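Drep2 (Drosophila melanogaster, PDB 4D2K) probably takes part in apoptotic DNA fragmentation, its CIDE domain, the part described here, binding copies of itself to build higher-order assemblies. Local coordinates at residues I14-W18 with R19-K23; T68-N71 with N72-L75. All blocks are in the same frame, centred on the assembly; numbering follows the deposited sequence.

Contact 1 (I14-W18 with R19-K23); sequences IWDSW and RNVRK
R22 lays its guanidinium flat on the indole of W15, in the antiparallel beta hairpin that opens the ubiquitin-like fold of this CIDE domain. W15 and R22 form a non-hydrogen-bonded pair between antiparallel strands 10-16 and 22-27, their side chains on the same face of the sheet. The stack is a cation-pi contact: CZ of R22 stands 3.9 Å from the centroid of the six-membered ring of W15, the two planes 15° apart. Nearer the backbone, CG of R22 makes a CH-pi contact, almost directly over the five-membered ring. Arginine suits the place because its extended aliphatic part covers the five-membered ring and its flat guanidinium the six-membered one. Its rotation is fixed from the edge: NE and NH2 both grip the carbonyl O of R19, the NE bond measuring 2.9 Å.

Backbone bonds close the hairpin. I14 and K23 pair in both directions, N of D16 donates to O of V21, and a type I turn from D16 to R19 is shut by R19 N to D16 O. R19, the last residue of the turn, has positive phi; its guanidinium turns elsewhere, to a salt bridge with E54.

Aspartate suits position 16 because its short side chain sets the carboxylate across the loop, against the backbone N-H groups that follow. With CG set between the backbone N and the carbonyl carbon (chi1 64°), OD1 accepts from N20 N at 2.9 Å, on the syn side but tilted out of the carboxylate plane. A weak bond from W18 N reaches the same oxygen. The other oxygen, OD2, takes V21 N at 2.8 Å, the donor standing 56° out of the carboxylate plane.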
loop_
_atom_site.group_PDB
_atom_site.type_symbol
_atom_site.label_atom_id
_atom_site.label_comp_id
_atom_site.label_asym_id
_atom_site.label_seq_id
_atom_site.Cartn_x
_atom_site.Cartn_y
_atom_site.Cartn_z
ATOM N N ILE A 14 1.647 2.602 4.955
ATOM C CA ILE A 14 1.395 1.262 4.483
ATOM C C ILE A 14 1.351 0.341 5.694
ATOM O O ILE A 14 2.310 0.200 6.455
ATOM C CB ILE A 14 2.445 0.808 3.418
ATOM C CG1 ILE A 14 2.044 -0.530 2.797
ATOM C CG2 ILE A 14 3.840 0.684 4.002
ATOM C CD1 ILE A 14 0.959 -0.422 1.739
ATOM N N TRP A 15 0.166 -0.213 5.915
ATOM C CA TRP A 15 -0.079 -1.049 7.072
ATOM C C TRP A 15 -0.394 -2.480 6.616
ATOM O O TRP A 15 -0.918 -2.689 5.510
ATOM C CB TRP A 15 -1.259 -0.492 7.866
ATOM C CG TRP A 15 -1.086 0.887 8.418
ATOM C CD1 TRP A 15 -0.013 1.700 8.267
ATOM C CD2 TRP A 15 -2.044 1.624 9.187
ATOM N NE1 TRP A 15 -0.228 2.893 8.910
ATOM C CE2 TRP A 15 -1.471 2.871 9.481
ATOM C CE3 TRP A 15 -3.333 1.351 9.651
ATOM C CZ2 TRP A 15 -2.144 3.851 10.233
ATOM C CZ3 TRP A 15 -4.003 2.333 10.392
ATOM C CH2 TRP A 15 -3.407 3.559 10.670
ATOM N N ASP A 16 -0.198 -3.460 7.497
ATOM C CA ASP A 16 -0.478 -4.832 7.087
ATOM C C ASP A 16 -1.979 -5.041 7.186
ATOM O O ASP A 16 -2.694 -4.146 7.655
ATOM C CB ASP A 16 0.319 -5.851 7.914
ATOM C CG ASP A 16 -0.046 -5.860 9.390
ATOM O OD1 ASP A 16 -1.184 -5.539 9.787
ATOM O OD2 ASP A 16 0.855 -6.167 10.178
ATOM N N SER A 17 -2.446 -6.189 6.701
ATOM C CA SER A 17 -3.873 -6.523 6.645
ATOM C C SER A 17 -4.567 -6.383 7.989
ATOM O O SER A 17 -5.726 -6.015 8.032
ATOM C CB SER A 17 -4.083 -7.926 6.079
ATOM O OG SER A 17 -3.456 -8.915 6.872
ATOM N N TRP A 18 -3.848 -6.635 9.076
ATOM C CA TRP A 18 -4.428 -6.583 10.426
ATOM C C TRP A 18 -4.314 -5.203 11.070
ATOM O O TRP A 18 -4.773 -5.014 12.194
ATOM C CB TRP A 18 -3.716 -7.575 11.362
ATOM C CG TRP A 18 -3.921 -9.013 11.058
ATOM C CD1 TRP A 18 -3.072 -9.829 10.374
ATOM C CD2 TRP A 18 -5.041 -9.819 11.440
ATOM N NE1 TRP A 18 -3.599 -11.095 10.297
ATOM C CE2 TRP A 18 -4.807 -11.115 10.943
ATOM C CE3 TRP A 18 -6.220 -9.571 12.151
ATOM C CZ2 TRP A 18 -5.707 -12.160 11.133
ATOM C CZ3 TRP A 18 -7.115 -10.610 12.338
ATOM C CH2 TRP A 18 -6.852 -11.888 11.831
ATOM N N ARG A 19 -3.709 -4.245 10.366
ATOM C CA ARG A 19 -3.480 -2.891 10.904
ATOM C C ARG A 19 -2.571 -2.957 12.143
ATOM O O ARG A 19 -2.697 -2.157 13.069
ATOM C CB ARG A 19 -4.801 -2.170 11.223
ATOM C CG ARG A 19 -5.782 -2.081 10.051
ATOM C CD ARG A 19 -7.102 -1.443 10.498
ATOM N NE ARG A 19 -7.946 -1.056 9.367
ATOM C CZ ARG A 19 -8.793 -1.865 8.729
ATOM N NH1 ARG A 19 -8.963 -3.117 9.136
ATOM N NH2 ARG A 19 -9.504 -1.400 7.703
ATOM N N ASN A 20 -1.643 -3.914 12.116
ATOM C CA ASN A 20 -0.678 -4.146 13.177
ATOM C C ASN A 20 0.685 -3.502 12.872
ATOM O O ASN A 20 1.107 -2.556 13.535
ATOM C CB ASN A 20 -0.541 -5.663 13.388
ATOM C CG ASN A 20 0.372 -6.022 14.546
ATOM O OD1 ASN A 20 1.269 -6.857 14.405
ATOM N ND2 ASN A 20 0.155 -5.388 15.690
ATOM N N VAL A 21 1.359 -3.981 11.840
ATOM C CA VAL A 21 2.599 -3.357 11.432
ATOM C C VAL A 21 2.199 -2.158 10.575
ATOM O O VAL A 21 1.389 -2.274 9.654
ATOM C CB VAL A 21 3.518 -4.311 10.641
ATOM C CG1 VAL A 21 4.709 -3.572 10.088
ATOM C CG2 VAL A 21 3.937 -5.526 11.508
ATOM N N ARG A 22 2.765 -1.006 10.917
ATOM C CA ARG A 22 2.360 0.270 10.385
ATOM C C ARG A 22 3.618 1.013 9.990
ATOM O O ARG A 22 4.427 1.337 10.863
ATOM C CB ARG A 22 1.594 1.034 11.440
ATOM C CG ARG A 22 0.287 0.412 11.787
ATOM C CD ARG A 22 -0.440 1.225 12.809
ATOM N NE ARG A 22 -1.711 0.584 13.130
ATOM C CZ ARG A 22 -2.778 1.226 13.581
ATOM N NH1 ARG A 22 -2.730 2.544 13.768
ATOM N NH2 ARG A 22 -3.898 0.552 13.839
ATOM N N LYS A 23 3.785 1.276 8.699
ATOM C CA LYS A 23 5.031 1.827 8.174
ATOM C C LYS A 23 4.787 3.078 7.334
ATOM O O LYS A 23 3.698 3.294 6.820
ATOM C CB LYS A 23 5.751 0.788 7.303
ATOM C CG LYS A 23 6.095 -0.514 8.022
ATOM C CD LYS A 23 7.234 -0.308 8.978
ATOM C CE LYS A 23 7.644 -1.591 9.631
ATOM N NZ LYS A 23 9.047 -1.523 10.032
#

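Contact 2 (T68-N71 with N72-L75); sequences TLAN and NTVL
T73 folds its side chain back onto the carbonyl of A70, and its atoms can be followed outward from the backbone. CB lies 3.3 Å from A70 O, already close beside the acceptor. From there OG1 points anti to threonine's own carbonyl carbon (chi1 -63°), which places the hydroxyl beside the backbone N, and it donates to A70 O over 2.6 Å. The amide N of T73 donates to that same oxygen at 3.1 Å, and both donors approach from one face of the carbonyl plane, so one acceptor is gripped twice by a single residue. OG1 also lies 3.8 Å from the methyl CB of A70, and the T73 side chain touches L53 of strand 49-53 as well.

The hydrogen bond from T73 N closes a type II beta turn from A70 to T73, which leads out of the loop after helix 63-67 and into strand 74-79, the central strand of the domain's ubiquitin-like sheet. N71 and N72 occupy the corners. Asparagine is well suited to the second of them, since it tolerates the positive phi (59°) that N72 adopts.

The residues flanking the turn make the apolar part of the contact. L69 and L75 are buried and reach toward each other tip to tip, L69 CD1 meeting L75 CD1 at 4.0 Å. Branched leucine ends fill this place well, for both side chains also pack on L53.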
loop_
_atom_site.group_PDB
_atom_site.type_symbol
_atom_site.label_atom_id
_atom_site.label_comp_id
_atom_site.label_asym_id
_atom_site.label_seq_id
_atom_site.Cartn_x
_atom_site.Cartn_y
_atom_site.Cartn_z
ATOM N N THR A 68 -3.878 9.877 -7.843
ATOM C CA THR A 68 -4.899 10.711 -7.166
ATOM C C THR A 68 -4.821 10.698 -5.632
ATOM O O THR A 68 -5.563 11.421 -4.979
ATOM C CB THR A 68 -6.323 10.296 -7.508
ATOM O OG1 THR A 68 -6.689 9.109 -6.778
ATOM C CG2 THR A 68 -6.481 10.153 -9.017
ATOM N N LEU A 69 -3.997 9.825 -5.047
ATOM C CA LEU A 69 -3.928 9.693 -3.579
ATOM C C LEU A 69 -3.301 10.896 -2.856
ATOM O O LEU A 69 -2.215 11.330 -3.224
ATOM C CB LEU A 69 -3.121 8.439 -3.196
ATOM C CG LEU A 69 -3.687 7.112 -3.678
ATOM C CD1 LEU A 69 -2.824 5.935 -3.208
ATOM C CD2 LEU A 69 -5.148 6.967 -3.229
ATOM N N ALA A 70 -3.943 11.378 -1.791
ATOM C CA ALA A 70 -3.385 12.447 -0.966
ATOM C C ALA A 70 -2.202 11.937 -0.146
ATOM O O ALA A 70 -2.147 10.740 0.199
ATOM C CB ALA A 70 -4.452 13.016 -0.027
ATOM N N ASN A 71 -1.280 12.847 0.184
ATOM C CA ASN A 71 -0.162 12.546 1.080
ATOM C C ASN A 71 -0.642 11.843 2.329
ATOM O O ASN A 71 -1.643 12.257 2.914
ATOM C CB ASN A 71 0.558 13.814 1.530
ATOM C CG ASN A 71 1.417 14.421 0.455
ATOM O OD1 ASN A 71 1.473 13.937 -0.672
ATOM N ND2 ASN A 71 2.132 15.478 0.817
ATOM N N ASN A 72 0.081 10.803 2.733
ATOM C CA ASN A 72 -0.214 10.065 3.947
ATOM C C ASN A 72 -1.610 9.435 4.000
ATOM O O ASN A 72 -2.145 9.172 5.078
ATOM C CB ASN A 72 0.025 10.960 5.164
ATOM C CG ASN A 72 1.498 11.024 5.548
ATOM O OD1 ASN A 72 2.157 9.981 5.672
ATOM N ND2 ASN A 72 2.021 12.231 5.745
ATOM N N THR A 73 -2.174 9.176 2.824
ATOM C CA THR A 73 -3.283 8.235 2.702
ATOM C C THR A 73 -2.834 6.891 3.294
ATOM O O THR A 73 -1.713 6.433 3.020
ATOM C CB THR A 73 -3.719 8.028 1.224
ATOM O OG1 THR A 73 -4.203 9.261 0.684
ATOM C CG2 THR A 73 -4.798 6.974 1.111
ATOM N N VAL A 74 -3.689 6.301 4.132
ATOM C CA VAL A 74 -3.409 4.998 4.743
ATOM C C VAL A 74 -3.847 3.854 3.820
ATOM O O VAL A 74 -5.011 3.763 3.448
ATOM C CB VAL A 74 -4.117 4.840 6.105
ATOM C CG1 VAL A 74 -3.670 3.536 6.792
ATOM C CG2 VAL A 74 -3.840 6.038 6.989
ATOM N N LEU A 75 -2.897 3.008 3.447
ATOM C CA LEU A 75 -3.105 1.872 2.554
ATOM C C LEU A 75 -2.805 0.563 3.290
ATOM O O LEU A 75 -2.005 0.547 4.220
ATOM C CB LEU A 75 -2.210 1.985 1.314
ATOM C CG LEU A 75 -2.357 3.218 0.419
ATOM C CD1 LEU A 75 -1.277 3.252 -0.676
ATOM C CD2 LEU A 75 -3.763 3.248 -0.194
#

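From the N terminus, strand 10-16 runs into contact 1, whose tight loop returns the chain as strand 22-27 at the edge of the sheet. Helix 30-40, strands 49-53 and 59-60 and helix 63-67 follow before contact 2 closes its own turn and starts strand 74-79. The two loops are therefore in series, neither nested nor crossed, with centres about 15 Å apart. They meet because strands 10-16 and 74-79 are parallel neighbours in the sheet: W15 N probably donates to L75 O at 2.9 Å, and V74 CG1 packs against W15 CD2. Together they join the first hairpin to the last strand.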